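Local coordinates for putative uncharacterized protein (Mycobacterium avium, PDB 2Z6V) that probably transfers a sulfuryl group to an acceptor substrate, and holds a palmitic acid in this crystal, at residues Leu285-Gln290 against Leu385-Leu390. Numbering follows the deposited sequence.
Sequences LWRLPQ and LDEYGL. With PLM (palmitic acid), chain C.
Arg287 has CG anti to its carbonyl carbon (chi1 -76°) and a chain extended as far as NE, which carries its guanidinium across to Glu387 and Tyr388. Glu387 is also stretched out, with CG opposite the backbone N (chi1 -176°). Arg287 NE donates a hydrogen bond to Tyr388 OH over 2.7 Å. The phenol oxygen sits at the edge of the guanidinium, tilted a little from its plane. Arg287 NH2 forms a salt bridge to Glu387 OE1 at 2.9 Å, but the hydrogen bond within it is bent and weak. Arg287 and Tyr388 approach from opposite directions, and guanidinium and ring are inclined by 44°, so they do not stack. Glu387 CG lies over one face of the Tyr388 ring, toward its rim. The acid and the phenol thus reach the arginine from neighbouring positions in one turn.

Backbone bonds hold that turn: Leu390 N and Gly389 N donate to Leu385 O and Asp386 O. Tyr388 is buried and also packs on Cys283 and Asn284 of helix 275-285, while Gln301 of helix 301-326 touches both Arg287 and Tyr388. The Trp286 edge lies near palmitic acid, itself hydrogen-bonded to Gln311 NE2, but the model sets the two too close and their fit is doubtful.

The contact links the loop before helix 392-405 to helix 287-293, both outside the five-stranded parallel sheet (order 2-3-1-4-5), which is consistent with the sulfotransferase fold. It is a small, polar junction: the phenol oxygen accepts from NE, and the exposed carboxylate probably adds charge balance to the arginine.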
ATOM      1  N   LEU A 285      -9.598 -10.017  -4.106  1.00 38.81           N
ATOM      2  CA  LEU A 285      -9.477  -8.775  -3.353  1.00 36.54           C
ATOM      3  C   LEU A 285     -10.244  -7.649  -4.028  1.00 35.29           C
ATOM      4  O   LEU A 285     -10.852  -6.809  -3.357  1.00 33.02           O
ATOM      5  CB  LEU A 285      -8.002  -8.370  -3.225  1.00 37.36           C
ATOM      6  CG  LEU A 285      -7.692  -7.145  -2.352  1.00 34.57           C
ATOM      7  CD1 LEU A 285      -8.043  -7.467  -0.912  1.00 33.87           C
ATOM      8  CD2 LEU A 285      -6.228  -6.764  -2.459  1.00 32.87           C
ATOM      9  N   TRP A 286     -10.215  -7.646  -5.358  1.00 34.84           N
ATOM     10  CA  TRP A 286     -10.874  -6.607  -6.143  1.00 35.36           C
ATOM     11  C   TRP A 286     -12.392  -6.573  -6.043  1.00 35.30           C
ATOM     12  O   TRP A 286     -13.019  -5.558  -6.353  1.00 34.66           O
ATOM     13  CB  TRP A 286     -10.493  -6.732  -7.616  1.00 35.17           C
ATOM     14  CG  TRP A 286      -9.078  -6.404  -7.930  1.00 36.67           C
ATOM     15  CD1 TRP A 286      -8.215  -5.653  -7.183  1.00 36.82           C
ATOM     16  CD2 TRP A 286      -8.371  -6.759  -9.120  1.00 38.14           C
ATOM     17  NE1 TRP A 286      -7.016  -5.518  -7.836  1.00 35.32           N
ATOM     18  CE2 TRP A 286      -7.084  -6.187  -9.029  1.00 36.82           C
ATOM     19  CE3 TRP A 286      -8.700  -7.506 -10.259  1.00 37.13           C
ATOM     20  CZ2 TRP A 286      -6.130  -6.336 -10.031  1.00 37.06           C
ATOM     21  CZ3 TRP A 286      -7.747  -7.654 -11.259  1.00 37.26           C
ATOM     22  CH2 TRP A 286      -6.478  -7.071 -11.137  1.00 37.41           C
ATOM     23  N   ARG A 287     -12.990  -7.675  -5.616  1.00 34.91           N
ATOM     24  CA  ARG A 287     -14.432  -7.724  -5.520  1.00 34.61           C
ATOM     25  C   ARG A 287     -15.019  -6.672  -4.585  1.00 35.69           C
ATOM     26  O   ARG A 287     -16.037  -6.052  -4.907  1.00 35.13           O
ATOM     27  CB  ARG A 287     -14.873  -9.125  -5.114  1.00 33.79           C
ATOM     28  CG  ARG A 287     -14.800 -10.126  -6.262  1.00 33.95           C
ATOM     29  CD  ARG A 287     -15.193 -11.504  -5.785  1.00 36.29           C
ATOM     30  NE  ARG A 287     -15.108 -12.522  -6.833  1.00 37.52           N
ATOM     31  CZ  ARG A 287     -15.928 -12.609  -7.879  1.00 34.32           C
ATOM     32  NH1 ARG A 287     -16.914 -11.734  -8.040  1.00 31.83           N
ATOM     33  NH2 ARG A 287     -15.759 -13.584  -8.761  1.00 31.23           N
ATOM     34  N   LEU A 288     -14.376  -6.443  -3.445  1.00 36.89           N
ATOM     35  CA  LEU A 288     -14.881  -5.459  -2.496  1.00 37.81           C
ATOM     36  C   LEU A 288     -15.017  -4.048  -3.093  1.00 38.06           C
ATOM     37  O   LEU A 288     -16.111  -3.482  -3.090  1.00 38.65           O
ATOM     38  CB  LEU A 288     -14.011  -5.448  -1.233  1.00 39.40           C
ATOM     39  CG  LEU A 288     -14.394  -4.449  -0.133  1.00 43.79           C
ATOM     40  CD1 LEU A 288     -15.908  -4.410   0.072  1.00 44.66           C
ATOM     41  CD2 LEU A 288     -13.687  -4.839   1.158  1.00 43.74           C
ATOM     42  N   PRO A 289     -13.922  -3.458  -3.617  1.00 37.50           N
ATOM     43  CA  PRO A 289     -14.115  -2.114  -4.177  1.00 37.19           C
ATOM     44  C   PRO A 289     -15.032  -2.084  -5.404  1.00 36.87           C
ATOM     45  O   PRO A 289     -15.683  -1.074  -5.672  1.00 36.86           O
ATOM     46  CB  PRO A 289     -12.684  -1.637  -4.470  1.00 35.45           C
ATOM     47  CG  PRO A 289     -11.915  -2.886  -4.638  1.00 36.96           C
ATOM     48  CD  PRO A 289     -12.492  -3.804  -3.575  1.00 37.58           C
ATOM     49  N   GLN A 290     -15.084  -3.186  -6.144  1.00 37.10           N
ATOM     50  CA  GLN A 290     -15.959  -3.265  -7.312  1.00 37.89           C
ATOM     51  C   GLN A 290     -17.399  -3.163  -6.832  1.00 37.77           C
ATOM     52  O   GLN A 290     -18.208  -2.454  -7.421  1.00 39.34           O
ATOM     53  CB  GLN A 290     -15.787  -4.601  -8.039  1.00 39.00           C
ATOM     54  CG  GLN A 290     -14.544  -4.726  -8.906  1.00 41.05           C
ATOM     55  CD  GLN A 290     -14.257  -6.173  -9.291  1.00 43.66           C
ATOM     56  OE1 GLN A 290     -15.168  -7.003  -9.346  1.00 46.54           O
ATOM     57  NE2 GLN A 290     -12.994  -6.479  -9.569  1.00 42.51           N
ATOM     58  N   LEU A 385      -8.407 -20.558 -10.267  1.00 73.21           N
ATOM     59  CA  LEU A 385      -8.490 -19.250 -10.865  1.00 71.10           C
ATOM     60  C   LEU A 385      -9.607 -19.344 -11.905  1.00 69.83           C
ATOM     61  O   LEU A 385      -9.773 -18.458 -12.750  1.00 70.13           O
ATOM     62  CB  LEU A 385      -7.152 -18.906 -11.533  1.00 71.26           C
ATOM     63  CG  LEU A 385      -5.805 -19.252 -10.867  1.00 70.44           C
ATOM     64  CD1 LEU A 385      -5.786 -18.803  -9.420  1.00 69.75           C
ATOM     65  CD2 LEU A 385      -5.563 -20.742 -10.944  1.00 71.11           C
ATOM     66  N   ASP A 386     -10.358 -20.441 -11.836  1.00 67.31           N
ATOM     67  CA  ASP A 386     -11.477 -20.688 -12.744  1.00 64.32           C
ATOM     68  C   ASP A 386     -12.445 -19.533 -12.642  1.00 61.01           C
ATOM     69  O   ASP A 386     -12.922 -18.999 -13.642  1.00 60.46           O
ATOM     70  CB  ASP A 386     -12.220 -21.957 -12.339  1.00 66.31           C
ATOM     71  CG  ASP A 386     -11.393 -23.190 -12.519  1.00 68.07           C
ATOM     72  OD1 ASP A 386     -11.451 -24.071 -11.631  1.00 69.69           O
ATOM     73  OD2 ASP A 386     -10.693 -23.278 -13.551  1.00 68.59           O
ATOM     74  N   GLU A 387     -12.734 -19.171 -11.402  1.00 57.48           N
ATOM     75  CA  GLU A 387     -13.648 -18.094 -11.098  1.00 54.69           C
ATOM     76  C   GLU A 387     -13.254 -16.819 -11.838  1.00 53.00           C
ATOM     77  O   GLU A 387     -14.078 -15.918 -12.010  1.00 54.20           O
ATOM     78  CB  GLU A 387     -13.655 -17.874  -9.580  1.00 53.60           C
ATOM     79  CG  GLU A 387     -14.629 -16.832  -9.076  1.00 51.55           C
ATOM     80  CD  GLU A 387     -14.651 -16.768  -7.564  1.00 51.07           C
ATOM     81  OE1 GLU A 387     -15.251 -15.823  -7.018  1.00 52.43           O
ATOM     82  OE2 GLU A 387     -14.072 -17.663  -6.917  1.00 52.23           O
ATOM     83  N   TYR A 388     -12.005 -16.754 -12.297  1.00 50.76           N
ATOM     84  CA  TYR A 388     -11.507 -15.575 -13.007  1.00 47.57           C
ATOM     85  C   TYR A 388     -10.928 -15.869 -14.388  1.00 48.01           C
ATOM     86  O   TYR A 388     -10.238 -15.033 -14.972  1.00 48.31           O
ATOM     87  CB  TYR A 388     -10.466 -14.872 -12.138  1.00 42.96           C
ATOM     88  CG  TYR A 388     -11.007 -14.534 -10.775  1.00 38.34           C
ATOM     89  CD1 TYR A 388     -11.912 -13.487 -10.607  1.00 36.90           C
ATOM     90  CD2 TYR A 388     -10.673 -15.302  -9.663  1.00 35.59           C
ATOM     91  CE1 TYR A 388     -12.478 -13.213  -9.363  1.00 35.34           C
ATOM     92  CE2 TYR A 388     -11.230 -15.038  -8.419  1.00 35.66           C
ATOM     93  CZ  TYR A 388     -12.134 -13.991  -8.275  1.00 35.15           C
ATOM     94  OH  TYR A 388     -12.693 -13.726  -7.044  1.00 33.22           O
ATOM     95  N   GLY A 389     -11.209 -17.060 -14.906  1.00 48.15           N
ATOM     96  CA  GLY A 389     -10.733 -17.430 -16.225  1.00 48.38           C
ATOM     97  C   GLY A 389      -9.251 -17.732 -16.340  1.00 48.97           C
ATOM     98  O   GLY A 389      -8.643 -17.463 -17.377  1.00 48.29           O
ATOM     99  N   LEU A 390      -8.667 -18.300 -15.291  1.00 48.96           N
ATOM    100  CA  LEU A 390      -7.248 -18.622 -15.318  1.00 50.66           C
ATOM    101  C   LEU A 390      -6.965 -20.081 -14.983  1.00 51.71           C
ATOM    102  O   LEU A 390      -7.830 -20.813 -14.501  1.00 52.58           O
ATOM    103  CB  LEU A 390      -6.478 -17.729 -14.340  1.00 50.17           C
ATOM    104  CG  LEU A 390      -6.478 -16.221 -14.575  1.00 50.32           C
ATOM    105  CD1 LEU A 390      -5.801 -15.519 -13.404  1.00 49.83           C
ATOM    106  CD2 LEU A 390      -5.766 -15.911 -15.876  1.00 48.81           C
TER
HETATM  107  C1  PLM C 700      -5.716  -2.330  -8.400  1.00 68.21           C
HETATM  108  O1  PLM C 700      -5.787  -2.551  -9.628  1.00 68.45           O
HETATM  109  O2  PLM C 700      -6.064  -1.278  -7.823  1.00 69.19           O
HETATM  110  C2  PLM C 700      -5.157  -3.445  -7.511  1.00 65.87           C
HETATM  111  C3  PLM C 700      -3.841  -3.990  -8.069  1.00 62.02           C
HETATM  112  C4  PLM C 700      -3.189  -5.012  -7.135  1.00 61.68           C
HETATM  113  C5  PLM C 700      -2.849  -4.399  -5.774  1.00 58.54           C
HETATM  114  C6  PLM C 700      -4.071  -4.340  -4.855  1.00 59.44           C
HETATM  115  C7  PLM C 700      -3.783  -3.449  -3.646  1.00 57.86           C
HETATM  116  C8  PLM C 700      -3.768  -1.975  -4.053  1.00 58.29           C
HETATM  117  C9  PLM C 700      -2.647  -1.236  -3.321  1.00 58.87           C
HETATM  118  CA  PLM C 700      -2.710  -1.477  -1.812  1.00 60.30           C
HETATM  119  CB  PLM C 700      -1.365  -1.180  -1.143  1.00 56.70           C
HETATM  120  CC  PLM C 700      -0.263  -2.008  -1.804  1.00 55.57           C
HETATM  121  CD  PLM C 700       0.190  -1.366  -3.117  1.00 57.27           C
HETATM  122  CE  PLM C 700       0.877  -2.368  -4.049  1.00 52.86           C
HETATM  123  CF  PLM C 700      -0.121  -3.438  -4.497  1.00 53.76           C
HETATM  124  CG  PLM C 700       0.483  -4.376  -5.543  1.00 50.34           C